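PDB 3SIH: poly(ADP-ribose) glycohydrolase from Thermomonospora curvata, which probably hydrolyses the glycosidic bonds between ADP-ribose units of poly(ADP-ribose), using a macrodomain-type catalytic fold. Local coordinates for residues Ala63-Glu68 against Ala251-Ala256; Asp145-Ser150 against Ala201-Ala206; Asn179-Gly184 against Cys222-Asn227. All coordinates share one frame; numbering follows the deposited sequence.

Interaction 1. Residues Ala63-Glu68 against Ala251-Ala256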
loop_
_atom_site.group_PDB
_atom_site.type_symbol
_atom_site.label_atom_id
_atom_site.label_comp_id
_atom_site.label_asym_id
_atom_site.label_seq_id
_atom_site.Cartn_x
_atom_site.Cartn_y
_atom_site.Cartn_z
ATOM N N ALA A 63 -2.396 -8.339 -23.067
ATOM C CA ALA A 63 -1.524 -7.206 -23.361
ATOM C C ALA A 63 -0.242 -7.293 -22.540
ATOM O O ALA A 63 -0.236 -7.870 -21.452
ATOM C CB ALA A 63 -2.245 -5.894 -23.080
ATOM N N PRO A 64 0.854 -6.723 -23.065
ATOM C CA PRO A 64 2.110 -6.655 -22.311
ATOM C C PRO A 64 2.005 -5.652 -21.160
ATOM O O PRO A 64 1.517 -4.541 -21.360
ATOM C CB PRO A 64 3.121 -6.173 -23.356
ATOM C CG PRO A 64 2.302 -5.440 -24.368
ATOM C CD PRO A 64 0.977 -6.143 -24.415
ATOM N N THR A 65 2.453 -6.043 -19.972
ATOM C CA THR A 65 2.324 -5.189 -18.795
ATOM C C THR A 65 2.994 -3.832 -18.992
ATOM O O THR A 65 4.174 -3.753 -19.326
ATOM C CB THR A 65 2.933 -5.855 -17.546
ATOM O OG1 THR A 65 2.343 -7.143 -17.349
ATOM C CG2 THR A 65 2.704 -4.993 -16.305
ATOM N N ARG A 66 2.233 -2.766 -18.787
ATOM C CA ARG A 66 2.813 -1.433 -18.737
ATOM C C ARG A 66 3.433 -1.214 -17.368
ATOM O O ARG A 66 2.751 -1.314 -16.347
ATOM C CB ARG A 66 1.756 -0.359 -18.983
ATOM C CG ARG A 66 2.259 1.050 -18.707
ATOM C CD ARG A 66 1.151 2.081 -18.829
ATOM N NE ARG A 66 0.959 2.529 -20.207
ATOM C CZ ARG A 66 1.546 3.603 -20.729
ATOM N NH1 ARG A 66 2.365 4.343 -19.990
ATOM N NH2 ARG A 66 1.313 3.936 -21.988
ATOM N N ILE A 67 4.727 -0.922 -17.348
ATOM C CA ILE A 67 5.406 -0.589 -16.102
ATOM C C ILE A 67 5.947 0.833 -16.176
ATOM O O ILE A 67 6.660 1.191 -17.118
ATOM C CB ILE A 67 6.539 -1.579 -15.784
ATOM C CG1 ILE A 67 5.998 -3.011 -15.736
ATOM C CG2 ILE A 67 7.208 -1.205 -14.471
ATOM C CD1 ILE A 67 7.067 -4.072 -15.511
ATOM N N GLU A 68 5.571 1.652 -15.198
ATOM C CA GLU A 68 6.038 3.034 -15.117
ATOM C C GLU A 68 6.721 3.272 -13.777
ATOM O O GLU A 68 6.256 2.788 -12.750
ATOM C CB GLU A 68 4.860 4.007 -15.213
ATOM C CG GLU A 68 4.001 3.896 -16.458
ATOM C CD GLU A 68 2.810 4.845 -16.413
ATOM O OE1 GLU A 68 2.179 4.965 -15.341
ATOM O OE2 GLU A 68 2.495 5.470 -17.449
ATOM N N ALA A 251 -2.044 -5.646 -15.900
ATOM C CA ALA A 251 -2.111 -4.761 -17.047
ATOM C C ALA A 251 -1.166 -3.578 -16.891
ATOM O O ALA A 251 -0.571 -3.135 -17.865
ATOM C CB ALA A 251 -3.541 -4.273 -17.279
ATOM N N HIS A 252 -1.013 -3.083 -15.664
ATOM C CA HIS A 252 -0.317 -1.825 -15.438
ATOM C C HIS A 252 0.226 -1.821 -14.018
ATOM O O HIS A 252 -0.519 -2.051 -13.069
ATOM C CB HIS A 252 -1.323 -0.675 -15.630
ATOM C CG HIS A 252 -0.714 0.693 -15.671
ATOM N ND1 HIS A 252 -1.453 1.818 -15.976
ATOM C CD2 HIS A 252 0.546 1.126 -15.430
ATOM C CE1 HIS A 252 -0.673 2.883 -15.929
ATOM N NE2 HIS A 252 0.547 2.491 -15.607
ATOM N N VAL A 253 1.527 -1.596 -13.881
ATOM C CA VAL A 253 2.120 -1.445 -12.560
ATOM C C VAL A 253 2.868 -0.129 -12.498
ATOM O O VAL A 253 3.709 0.157 -13.361
ATOM C CB VAL A 253 3.102 -2.590 -12.254
ATOM C CG1 VAL A 253 3.808 -2.354 -10.914
ATOM C CG2 VAL A 253 2.368 -3.921 -12.215
ATOM N N VAL A 254 2.558 0.680 -11.493
ATOM C CA VAL A 254 3.242 1.950 -11.302
ATOM C C VAL A 254 4.079 1.850 -10.039
ATOM O O VAL A 254 3.572 1.501 -8.975
ATOM C CB VAL A 254 2.257 3.139 -11.137
ATOM C CG1 VAL A 254 3.027 4.453 -10.936
ATOM C CG2 VAL A 254 1.311 3.255 -12.339
ATOM N N PHE A 255 5.368 2.128 -10.168
ATOM C CA PHE A 255 6.213 2.324 -8.995
ATOM C C PHE A 255 6.227 3.812 -8.736
ATOM O O PHE A 255 6.981 4.570 -9.369
ATOM C CB PHE A 255 7.620 1.773 -9.220
ATOM C CG PHE A 255 7.643 0.283 -9.402
ATOM C CD1 PHE A 255 7.591 -0.557 -8.310
ATOM C CD2 PHE A 255 7.658 -0.274 -10.671
ATOM C CE1 PHE A 255 7.578 -1.941 -8.480
ATOM C CE2 PHE A 255 7.652 -1.649 -10.847
ATOM C CZ PHE A 255 7.619 -2.480 -9.746
ATOM N N ALA A 256 5.360 4.223 -7.816
ATOM C CA ALA A 256 5.225 5.623 -7.452
ATOM C C ALA A 256 6.173 5.901 -6.299
ATOM O O ALA A 256 5.936 5.475 -5.170
ATOM C CB ALA A 256 3.791 5.926 -7.054
#
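Strands 66-68 and 252-256 run side by side in parallel, their axes 8° apart, with Arg66 opposite His252, Ile67 opposite Val253 and Glu68 opposite Val254. Four backbone hydrogen bonds join the two segments, the first from Arg66 N to Ala251 O, just ahead of the strand. Val253 uses both its backbone polar atoms: its N donates to Arg66 O and its O accepts from Glu68 N. The bond from Phe255 N to Glu68 O, 2.8 Å, lies at the C-terminal end of the ladder.

One face of the sheet carries Arg66, His252 and Glu68. His252 CG stands anti to the backbone N (chi1 -170°), which sets the ring alongside the Arg66 chain. Arg66 CD lies over one ring face, 3.5 Å from the ring centroid, in a CH-pi contact. Glu68 OE1 comes in at the ring edge and accepts from His252 NE2 at 3.0 Å. The nitrogen reaches that oxygen from above the carboxylate plane. The other oxygen, Glu68 OE2, forms a salt bridge with Arg66 NH1, 2.8 Å long; the hydrogen bond within it is weak.

On the opposite face Ile67 CG2 meets the edge of the Phe255 ring, 3.7 Å from CE2. Phe274 also stacks on that ring.

Helix 74-84 supplies Arg80, which forms a salt bridge with Glu68 OE1. The carboxylate thus has two arginines and a histidine N-H around it, so Glu68 is likely to stay ionised at this edge of the sheet.

Interaction 2. Residues Asp145-Ser150 against Ala201-Ala206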
loop_
_atom_site.group_PDB
_atom_site.type_symbol
_atom_site.label_atom_id
_atom_site.label_comp_id
_atom_site.label_asym_id
_atom_site.label_seq_id
_atom_site.Cartn_x
_atom_site.Cartn_y
_atom_site.Cartn_z
ATOM N N ASP A 145 4.076 -12.559 7.030
ATOM C CA ASP A 145 3.393 -12.434 5.743
ATOM C C ASP A 145 1.895 -12.137 5.870
ATOM O O ASP A 145 1.199 -12.123 4.859
ATOM C CB ASP A 145 3.563 -13.706 4.897
ATOM C CG ASP A 145 5.001 -13.975 4.497
ATOM O OD1 ASP A 145 5.834 -13.046 4.494
ATOM O OD2 ASP A 145 5.291 -15.145 4.155
ATOM N N HIS A 146 1.383 -11.915 7.082
ATOM C CA HIS A 146 -0.017 -11.483 7.212
ATOM C C HIS A 146 -0.306 -10.265 6.333
ATOM O O HIS A 146 0.500 -9.345 6.242
ATOM C CB HIS A 146 -0.351 -11.111 8.657
ATOM C CG HIS A 146 -0.462 -12.279 9.587
ATOM N ND1 HIS A 146 -1.665 -12.855 9.920
ATOM C CD2 HIS A 146 0.487 -12.957 10.274
ATOM C CE1 HIS A 146 -1.455 -13.852 10.770
ATOM N NE2 HIS A 146 -0.158 -13.933 10.998
ATOM N N LEU A 147 -1.478 -10.244 5.710
ATOM C CA LEU A 147 -1.854 -9.108 4.874
ATOM C C LEU A 147 -3.303 -8.734 5.134
ATOM O O LEU A 147 -4.157 -9.604 5.320
ATOM C CB LEU A 147 -1.663 -9.504 3.404
ATOM C CG LEU A 147 -2.049 -8.555 2.278
ATOM C CD1 LEU A 147 -1.130 -8.847 1.095
ATOM C CD2 LEU A 147 -3.500 -8.761 1.915
ATOM N N ILE A 148 -3.582 -7.435 5.188
ATOM C CA ILE A 148 -4.968 -6.982 5.267
ATOM C C ILE A 148 -5.398 -6.472 3.892
ATOM O O ILE A 148 -4.701 -5.662 3.276
ATOM C CB ILE A 148 -5.167 -5.863 6.312
ATOM C CG1 ILE A 148 -4.837 -6.359 7.729
ATOM C CG2 ILE A 148 -6.607 -5.324 6.239
ATOM C CD1 ILE A 148 -4.628 -5.229 8.741
ATOM N N TYR A 149 -6.507 -7.009 3.394
ATOM C CA TYR A 149 -7.075 -6.572 2.126
ATOM C C TYR A 149 -8.273 -5.674 2.420
ATOM O O TYR A 149 -9.226 -6.089 3.098
ATOM C CB TYR A 149 -7.485 -7.768 1.257
ATOM C CG TYR A 149 -8.198 -7.331 -0.011
ATOM C CD1 TYR A 149 -7.500 -6.729 -1.052
ATOM C CD2 TYR A 149 -9.564 -7.505 -0.146
ATOM C CE1 TYR A 149 -8.158 -6.313 -2.219
ATOM C CE2 TYR A 149 -10.228 -7.101 -1.297
ATOM C CZ TYR A 149 -9.518 -6.500 -2.316
ATOM O OH TYR A 149 -10.196 -6.105 -3.453
ATOM N N SER A 150 -8.216 -4.452 1.901
ATOM C CA SER A 150 -9.264 -3.454 2.127
ATOM C C SER A 150 -9.866 -2.986 0.794
ATOM O O SER A 150 -9.273 -2.161 0.109
ATOM C CB SER A 150 -8.692 -2.232 2.862
ATOM O OG SER A 150 -8.030 -2.607 4.071
ATOM N N ALA A 201 5.564 -11.587 -3.147
ATOM C CA ALA A 201 4.811 -12.520 -3.980
ATOM C C ALA A 201 3.386 -12.693 -3.462
ATOM O O ALA A 201 2.441 -12.735 -4.247
ATOM C CB ALA A 201 5.516 -13.865 -4.089
ATOM N N LYS A 202 3.227 -12.760 -2.138
ATOM C CA LYS A 202 1.906 -12.909 -1.537
ATOM C C LYS A 202 1.041 -11.643 -1.715
ATOM O O LYS A 202 -0.176 -11.741 -1.924
ATOM C CB LYS A 202 2.027 -13.321 -0.066
ATOM C CG LYS A 202 2.613 -14.729 0.090
ATOM C CD LYS A 202 2.869 -15.117 1.538
ATOM C CE LYS A 202 3.366 -16.564 1.603
ATOM N NZ LYS A 202 3.576 -17.004 3.009
ATOM N N VAL A 203 1.669 -10.465 -1.667
ATOM C CA VAL A 203 0.962 -9.213 -1.942
ATOM C C VAL A 203 0.404 -9.261 -3.362
ATOM O O VAL A 203 -0.778 -8.992 -3.586
ATOM C CB VAL A 203 1.892 -7.988 -1.826
ATOM C CG1 VAL A 203 1.214 -6.736 -2.376
ATOM C CG2 VAL A 203 2.335 -7.761 -0.356
ATOM N N LEU A 204 1.261 -9.606 -4.318
ATOM C CA LEU A 204 0.850 -9.681 -5.712
ATOM C C LEU A 204 -0.227 -10.747 -5.912
ATOM O O LEU A 204 -1.165 -10.539 -6.674
ATOM C CB LEU A 204 2.054 -9.969 -6.613
ATOM C CG LEU A 204 3.093 -8.850 -6.730
ATOM C CD1 LEU A 204 4.177 -9.148 -7.755
ATOM C CD2 LEU A 204 2.415 -7.553 -7.076
ATOM N N ALA A 205 -0.085 -11.887 -5.234
ATOM C CA ALA A 205 -1.087 -12.953 -5.305
ATOM C C ALA A 205 -2.446 -12.469 -4.799
ATOM O O ALA A 205 -3.480 -12.750 -5.407
ATOM C CB ALA A 205 -0.622 -14.191 -4.514
ATOM N N ALA A 206 -2.447 -11.738 -3.690
ATOM C CA ALA A 206 -3.702 -11.234 -3.139
ATOM C C ALA A 206 -4.343 -10.242 -4.112
ATOM O O ALA A 206 -5.559 -10.271 -4.334
ATOM C CB ALA A 206 -3.480 -10.606 -1.781
#
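Lys202 and Asp145 join the residues leading into a strand to a helix packed on the mixed sheet of the macrodomain-type alpha/beta fold. Strand 147-150 and helix 201-206 run in roughly the same direction, with their axes 10.1 Å apart at the closest.

Lys202 reaches from the helix to Asp145, just ahead of the strand. Its CB points toward the strand segment. CG is turned anti to the carbonyl carbon (chi1 -67°), and the chain is extended from there. CD is the first atom to touch, lying 3.7 Å from Asp145 CB. CE passes 3.5 Å from Asp145 OD2. NZ ends 2.8 Å from the same OD2, in a salt bridge on the anti side of the carboxylate and 23° out of its plane. The two side chains cross at about a right angle.

Each charged end has a second partner. Lys202 NZ also donates to Pro46 O at the start of helix 46-54, and Asp145 OD1 forms a salt bridge with Arg199 of the same long helix as Lys202. A methionine in place of Lys202 would probably leave Asp145 OD2 without its charged mate and Pro46 O without this donor.

Between the strand and helix axes the contact is apolar, and Leu147 fills the gap. Its CD1 lies 3.7 Å from Val203 CA and 3.9 Å from Val203 CG2. The Ala206 methyl faces the fork of the leucine: its CB is 4.1 Å from both Leu147 CD1 and Leu147 CD2.

Interaction 3. Residues Asn179-Gly184 against Cys222-Asn227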
loop_
_atom_site.group_PDB
_atom_site.type_symbol
_atom_site.label_atom_id
_atom_site.label_comp_id
_atom_site.label_asym_id
_atom_site.label_seq_id
_atom_site.Cartn_x
_atom_site.Cartn_y
_atom_site.Cartn_z
ATOM N N ASN A 179 11.576 -4.846 9.361
ATOM C CA ASN A 179 12.273 -3.718 9.960
ATOM C C ASN A 179 13.773 -4.004 9.943
ATOM O O ASN A 179 14.359 -4.418 10.949
ATOM C CB ASN A 179 11.784 -3.500 11.396
ATOM C CG ASN A 179 12.430 -2.297 12.064
ATOM O OD1 ASN A 179 13.244 -1.592 11.461
ATOM N ND2 ASN A 179 12.071 -2.061 13.325
ATOM N N ARG A 180 14.384 -3.792 8.781
ATOM C CA ARG A 180 15.806 -4.049 8.587
ATOM C C ARG A 180 16.653 -3.253 9.571
ATOM O O ARG A 180 17.740 -3.683 9.956
ATOM C CB ARG A 180 16.212 -3.710 7.150
ATOM C CG ARG A 180 17.701 -3.818 6.888
ATOM C CD ARG A 180 18.051 -5.125 6.207
ATOM N NE ARG A 180 18.273 -4.944 4.775
ATOM C CZ ARG A 180 19.473 -4.874 4.210
ATOM N NH1 ARG A 180 20.565 -4.979 4.954
ATOM N NH2 ARG A 180 19.583 -4.707 2.899
ATOM N N ARG A 181 16.150 -2.095 9.982
ATOM C CA ARG A 181 16.860 -1.233 10.923
ATOM C C ARG A 181 17.077 -1.915 12.274
ATOM O O ARG A 181 18.175 -1.865 12.832
ATOM C CB ARG A 181 16.110 0.087 11.112
ATOM C CG ARG A 181 16.793 1.070 12.051
ATOM C CD ARG A 181 15.837 1.543 13.138
ATOM N NE ARG A 181 16.382 2.655 13.912
ATOM C CZ ARG A 181 16.114 3.934 13.667
ATOM N NH1 ARG A 181 15.305 4.264 12.669
ATOM N NH2 ARG A 181 16.653 4.883 14.420
ATOM N N ALA A 182 16.030 -2.547 12.795
ATOM C CA ALA A 182 16.110 -3.251 14.070
ATOM C C ALA A 182 16.943 -4.520 13.934
ATOM O O ALA A 182 17.591 -4.953 14.884
ATOM C CB ALA A 182 14.716 -3.584 14.578
ATOM N N ILE A 183 16.923 -5.102 12.739
ATOM C CA ILE A 183 17.639 -6.340 12.457
ATOM C C ILE A 183 19.152 -6.124 12.359
ATOM O O ILE A 183 19.944 -6.935 12.846
ATOM C CB ILE A 183 17.123 -6.996 11.158
ATOM C CG1 ILE A 183 15.709 -7.548 11.374
ATOM C CG2 ILE A 183 18.068 -8.098 10.704
ATOM C CD1 ILE A 183 14.971 -7.873 10.093
ATOM N N GLY A 184 19.546 -5.024 11.726
ATOM C CA GLY A 184 20.949 -4.746 11.486
ATOM C C GLY A 184 21.606 -5.831 10.651
ATOM O O GLY A 184 21.046 -6.297 9.664
ATOM N N CYS A 222 11.378 1.257 2.695
ATOM C CA CYS A 222 12.620 2.019 2.502
ATOM C C CYS A 222 12.666 3.346 3.243
ATOM O O CYS A 222 13.510 4.194 2.950
ATOM C CB CYS A 222 12.880 2.257 1.019
ATOM S SG CYS A 222 13.169 0.738 0.115
ATOM N N GLY A 223 11.763 3.528 4.198
ATOM C CA GLY A 223 11.812 4.705 5.046
ATOM C C GLY A 223 12.520 4.419 6.356
ATOM O O GLY A 223 13.710 4.098 6.379
ATOM N N VAL A 224 11.776 4.529 7.451
ATOM C CA VAL A 224 12.302 4.242 8.779
ATOM C C VAL A 224 12.793 2.801 8.907
ATOM O O VAL A 224 13.764 2.533 9.619
ATOM C CB VAL A 224 11.243 4.513 9.866
ATOM C CG1 VAL A 224 11.803 4.195 11.236
ATOM C CG2 VAL A 224 10.773 5.959 9.798
ATOM N N PHE A 225 12.125 1.876 8.216
ATOM C CA PHE A 225 12.480 0.457 8.278
ATOM C C PHE A 225 13.847 0.163 7.669
ATOM O O PHE A 225 14.412 -0.904 7.897
ATOM C CB PHE A 225 11.426 -0.409 7.579
ATOM C CG PHE A 225 10.199 -0.664 8.407
ATOM C CD1 PHE A 225 10.060 -0.085 9.661
ATOM C CD2 PHE A 225 9.183 -1.486 7.931
ATOM C CE1 PHE A 225 8.925 -0.316 10.425
ATOM C CE2 PHE A 225 8.050 -1.723 8.688
ATOM C CZ PHE A 225 7.922 -1.137 9.940
ATOM N N GLY A 226 14.363 1.095 6.875
ATOM C CA GLY A 226 15.720 0.993 6.361
ATOM C C GLY A 226 16.039 -0.162 5.423
ATOM O O GLY A 226 17.144 -0.708 5.449
ATOM N N ASN A 227 15.089 -0.551 4.584
ATOM C CA ASN A 227 15.417 -1.502 3.537
ATOM C C ASN A 227 16.159 -0.805 2.400
ATOM O O ASN A 227 16.038 0.409 2.213
ATOM C CB ASN A 227 14.158 -2.200 3.011
ATOM C CG ASN A 227 13.611 -3.225 3.990
ATOM O OD1 ASN A 227 12.719 -2.926 4.789
ATOM N ND2 ASN A 227 14.156 -4.431 3.945
HETATM O O HOH W 1 12.999 1.480 11.996
#
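The loop 222-227 makes a type I turn from Gly223 to Gly226 and lays its backbone against the N-terminal end of the short helix 180-183. Phe225 O points at that end and accepts from Arg181 N, 3.0 Å away. The bond is bent, 139° at the hydrogen, and the donor sits above the carbonyl plane.

Asn179 is the N-cap of the helix. With its CG anti to the backbone N (chi1 -178°), OD1 can accept a weak capping bond from Ala182 N. A water donates to Asn179 OD1 at 3.1 Å and to Val224 O at 2.7 Å, and so ties the cap to the turn. Asn179 CA lies over one face of the Phe225 ring, near its rim. Arg180 packs by its aliphatic part: CG is 3.5 Å from Gly226 O. Its NH2 makes a weak hydrogen bond to Gln231 in helix 229-240.

In position and glycine content the loop resembles the one that holds the ADP-ribose diphosphate in macrodomains, so it probably has that role here. Between the two segments the polar contacts fall on backbone carbonyls of the loop, Phe225 O met by a helix N-H and Val224 O by the bridging water, with no salt bridge.

How the interactions relate
From the N terminus, the chain first lays down 63-68, which waits until 251-256 for its partner. Interaction 1 therefore closes the longest loop and sets an outermost strand beside its neighbour. Both other interactions fall within that loop. Interaction 2 begins at 145-150 and closes at 201-206, joining strand 147-157 to helix 189-209. Interaction 3 begins at 179-184, before interaction 2 has closed, and ends at 222-227, so these two cross. It ties the short helix 180-183 to the loop ahead of helix 229-240. Interactions 1 and 2 reach the same sheet, their centres 19 Å apart; interaction 3 is at the surface. None touches another.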